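Local coordinates for HTH hxlR-type domain-containing protein (Enterococcus faecalis, PDB 1Z7U) that probably binds DNA as a winged helix-turn-helix transcriptional regulator of the HxlR type, a group related to the MarR family, at the interface of chains A and B. Numbering follows the deposited sequence. Chains: chain A/B, hypothetical protein EF0647.

The interface of chains A and B. Residues chain A 11-12, 15-16, 93, 96; chain B 16, 25, 93, 96-97.
A:Ile12, on the first helix of chain A (8-17), lies against helix 84-109 of chain B, and its branches meet different partners there. CB splits into two arms. CG2, anti to the backbone N, turns to the methyl CD1 of B:Leu96 at 3.7 Å; the two side chains cross at about a right angle. CG1, beside the backbone N (chi1 -76°), lies 3.9 Å from CB of B:Cys97 and equally near the carbonyl O of B:Leu93. At the end of this arm CD1 meets CD1 of B:Leu25 tip to tip at 3.8 Å, which brings helix 24-31 of chain B into the contact.

The two methyls of B:Leu96 go to different residues of the chain A helix. CD1 touches A:Leu16 CD2 as well as A:Ile12, while CD2 packs on CB of A:Ala15 at 3.6 Å. The A:Ala15 methyl CB also lies 3.4 Å from the carbonyl O of B:Leu96. Elsewhere in the patch A:Leu16 and B:Leu16 reach toward each other tip to tip, CD1 to CD1 at 4.1 Å, a meeting of the same residue from both chains. A:Leu96 and B:Leu93 also cross nearly at right angles, their CD2 methyls touching at 4.1 Å.

The polar part of the patch is the pair A:Ser11 and B:Cys97: the hydroxyl OG of A:Ser11 lies 3.3 Å from the thiol SG of B:Cys97 and is also near that residue's carbonyl O; both hydrogen bonds are weak. The patch is thus chiefly a leucine-rich helix-on-helix seam, repeated by the two-fold symmetry. It joins the two chains of the deposited assembly, probably a dimer that holds the paired winged helix-turn-helix domains together for DNA binding.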
ATOM      1  N   SER A  11       7.364  -7.615   3.510  1.00 23.94           N
ATOM      2  CA  SER A  11       5.989  -7.685   3.960  1.00 24.51           C
ATOM      3  C   SER A  11       4.995  -6.768   3.236  1.00 24.39           C
ATOM      4  O   SER A  11       3.826  -7.130   3.107  1.00 24.09           O
ATOM      5  CB  SER A  11       5.845  -7.704   5.482  1.00 24.33           C
ATOM      6  OG  SER A  11       6.280  -6.538   6.072  1.00 27.54           O
ATOM      7  N   ILE A  12       5.455  -5.624   2.722  1.00 24.20           N
ATOM      8  CA  ILE A  12       4.663  -4.895   1.730  1.00 24.06           C
ATOM      9  C   ILE A  12       4.351  -5.779   0.500  1.00 24.80           C
ATOM     10  O   ILE A  12       3.183  -5.922   0.108  1.00 24.74           O
ATOM     11  CB  ILE A  12       5.309  -3.554   1.325  1.00 23.72           C
ATOM     12  CG1 ILE A  12       5.096  -2.529   2.451  1.00 22.69           C
ATOM     13  CG2 ILE A  12       4.724  -3.051   0.013  1.00 23.21           C
ATOM     14  CD1 ILE A  12       6.018  -1.315   2.399  1.00 20.18           C
ATOM     15  N   ALA A  15       1.864  -8.635   1.290  1.00 24.38           N
ATOM     16  CA  ALA A  15       0.529  -8.053   1.415  1.00 23.55           C
ATOM     17  C   ALA A  15      -0.103  -7.752   0.046  1.00 23.41           C
ATOM     18  O   ALA A  15      -1.251  -8.125  -0.200  1.00 23.13           O
ATOM     19  CB  ALA A  15       0.576  -6.800   2.298  1.00 23.04           C
ATOM     20  N   LEU A  16       0.654  -7.111  -0.851  1.00 22.95           N
ATOM     21  CA  LEU A  16       0.143  -6.771  -2.188  1.00 22.74           C
ATOM     22  C   LEU A  16      -0.184  -7.998  -3.040  1.00 22.46           C
ATOM     23  O   LEU A  16      -1.128  -7.983  -3.823  1.00 22.16           O
ATOM     24  CB  LEU A  16       1.106  -5.843  -2.942  1.00 21.96           C
ATOM     25  CG  LEU A  16       1.283  -4.387  -2.496  1.00 22.02           C
ATOM     26  CD1 LEU A  16       2.519  -3.786  -3.152  1.00 18.25           C
ATOM     27  CD2 LEU A  16       0.027  -3.520  -2.785  1.00 22.10           C
ATOM     28  N   LEU A  93      -5.379  -0.009   1.827  1.00 20.78           N
ATOM     29  CA  LEU A  93      -5.467   0.327   0.402  1.00 20.41           C
ATOM     30  C   LEU A  93      -6.186   1.649   0.129  1.00 20.51           C
ATOM     31  O   LEU A  93      -5.801   2.382  -0.795  1.00 19.77           O
ATOM     32  CB  LEU A  93      -6.094  -0.817  -0.400  1.00 20.38           C
ATOM     33  CG  LEU A  93      -5.285  -2.121  -0.500  1.00 20.64           C
ATOM     34  CD1 LEU A  93      -6.032  -3.148  -1.343  1.00 20.29           C
ATOM     35  CD2 LEU A  93      -3.895  -1.898  -1.064  1.00 20.83           C
ATOM     36  N   LEU A  96      -3.687   4.517   0.798  1.00 20.99           N
ATOM     37  CA  LEU A  96      -2.831   4.655  -0.386  1.00 21.67           C
ATOM     38  C   LEU A  96      -3.573   5.293  -1.548  1.00 21.60           C
ATOM     39  O   LEU A  96      -3.042   6.145  -2.273  1.00 21.50           O
ATOM     40  CB  LEU A  96      -2.361   3.280  -0.874  1.00 21.45           C
ATOM     41  CG  LEU A  96      -1.239   2.562  -0.154  1.00 23.72           C
ATOM     42  CD1 LEU A  96      -0.886   1.328  -0.955  1.00 22.80           C
ATOM     43  CD2 LEU A  96      -0.014   3.478  -0.021  1.00 24.49           C
TER
ATOM     44  N   LEU B  16       2.390   3.778  -5.125  1.00 22.89           N
ATOM     45  CA  LEU B  16       3.476   2.797  -5.109  1.00 23.61           C
ATOM     46  C   LEU B  16       4.652   3.176  -6.012  1.00 24.09           C
ATOM     47  O   LEU B  16       5.779   2.899  -5.671  1.00 24.13           O
ATOM     48  CB  LEU B  16       2.970   1.399  -5.479  1.00 23.52           C
ATOM     49  CG  LEU B  16       1.983   0.752  -4.514  1.00 23.63           C
ATOM     50  CD1 LEU B  16       1.331  -0.458  -5.188  1.00 23.05           C
ATOM     51  CD2 LEU B  16       2.672   0.391  -3.182  1.00 22.89           C
ATOM     52  N   LEU B  25      12.264   3.145  -0.011  1.00 26.25           N
ATOM     53  CA  LEU B  25      11.633   2.694   1.235  1.00 26.38           C
ATOM     54  C   LEU B  25      12.595   2.821   2.387  1.00 25.88           C
ATOM     55  O   LEU B  25      12.220   3.250   3.456  1.00 25.45           O
ATOM     56  CB  LEU B  25      11.183   1.236   1.174  1.00 26.57           C
ATOM     57  CG  LEU B  25       9.733   0.824   0.972  1.00 26.75           C
ATOM     58  CD1 LEU B  25       9.636  -0.671   1.319  1.00 26.91           C
ATOM     59  CD2 LEU B  25       8.727   1.653   1.756  1.00 24.50           C
ATOM     60  N   LEU B  93       1.838   2.990   3.893  1.00 20.76           N
ATOM     61  CA  LEU B  93       2.687   1.831   3.676  1.00 20.61           C
ATOM     62  C   LEU B  93       2.881   0.989   4.930  1.00 21.34           C
ATOM     63  O   LEU B  93       2.978  -0.238   4.829  1.00 21.03           O
ATOM     64  CB  LEU B  93       4.035   2.232   3.095  1.00 20.51           C
ATOM     65  CG  LEU B  93       3.998   2.903   1.721  1.00 20.18           C
ATOM     66  CD1 LEU B  93       5.293   3.702   1.493  1.00 18.33           C
ATOM     67  CD2 LEU B  93       3.742   1.879   0.615  1.00 20.56           C
ATOM     68  N   LEU B  96      -0.128  -1.347   5.274  1.00 22.72           N
ATOM     69  CA  LEU B  96       0.098  -2.408   4.305  1.00 24.06           C
ATOM     70  C   LEU B  96       1.147  -3.409   4.828  1.00 24.12           C
ATOM     71  O   LEU B  96       0.916  -4.604   4.841  1.00 24.12           O
ATOM     72  CB  LEU B  96       0.572  -1.785   2.990  1.00 23.97           C
ATOM     73  CG  LEU B  96       0.073  -2.163   1.596  1.00 26.58           C
ATOM     74  CD1 LEU B  96       1.214  -2.032   0.574  1.00 24.75           C
ATOM     75  CD2 LEU B  96      -0.611  -3.535   1.494  1.00 26.11           C
ATOM     76  N   CYS B  97       2.293  -2.893   5.261  1.00 25.06           N
ATOM     77  CA  CYS B  97       3.370  -3.672   5.864  1.00 25.35           C
ATOM     78  C   CYS B  97       2.892  -4.540   7.045  1.00 25.50           C
ATOM     79  O   CYS B  97       3.272  -5.712   7.157  1.00 25.24           O
ATOM     80  CB  CYS B  97       4.489  -2.715   6.337  1.00 25.02           C
ATOM     81  SG  CYS B  97       5.845  -3.502   7.249  1.00 27.50           S
TER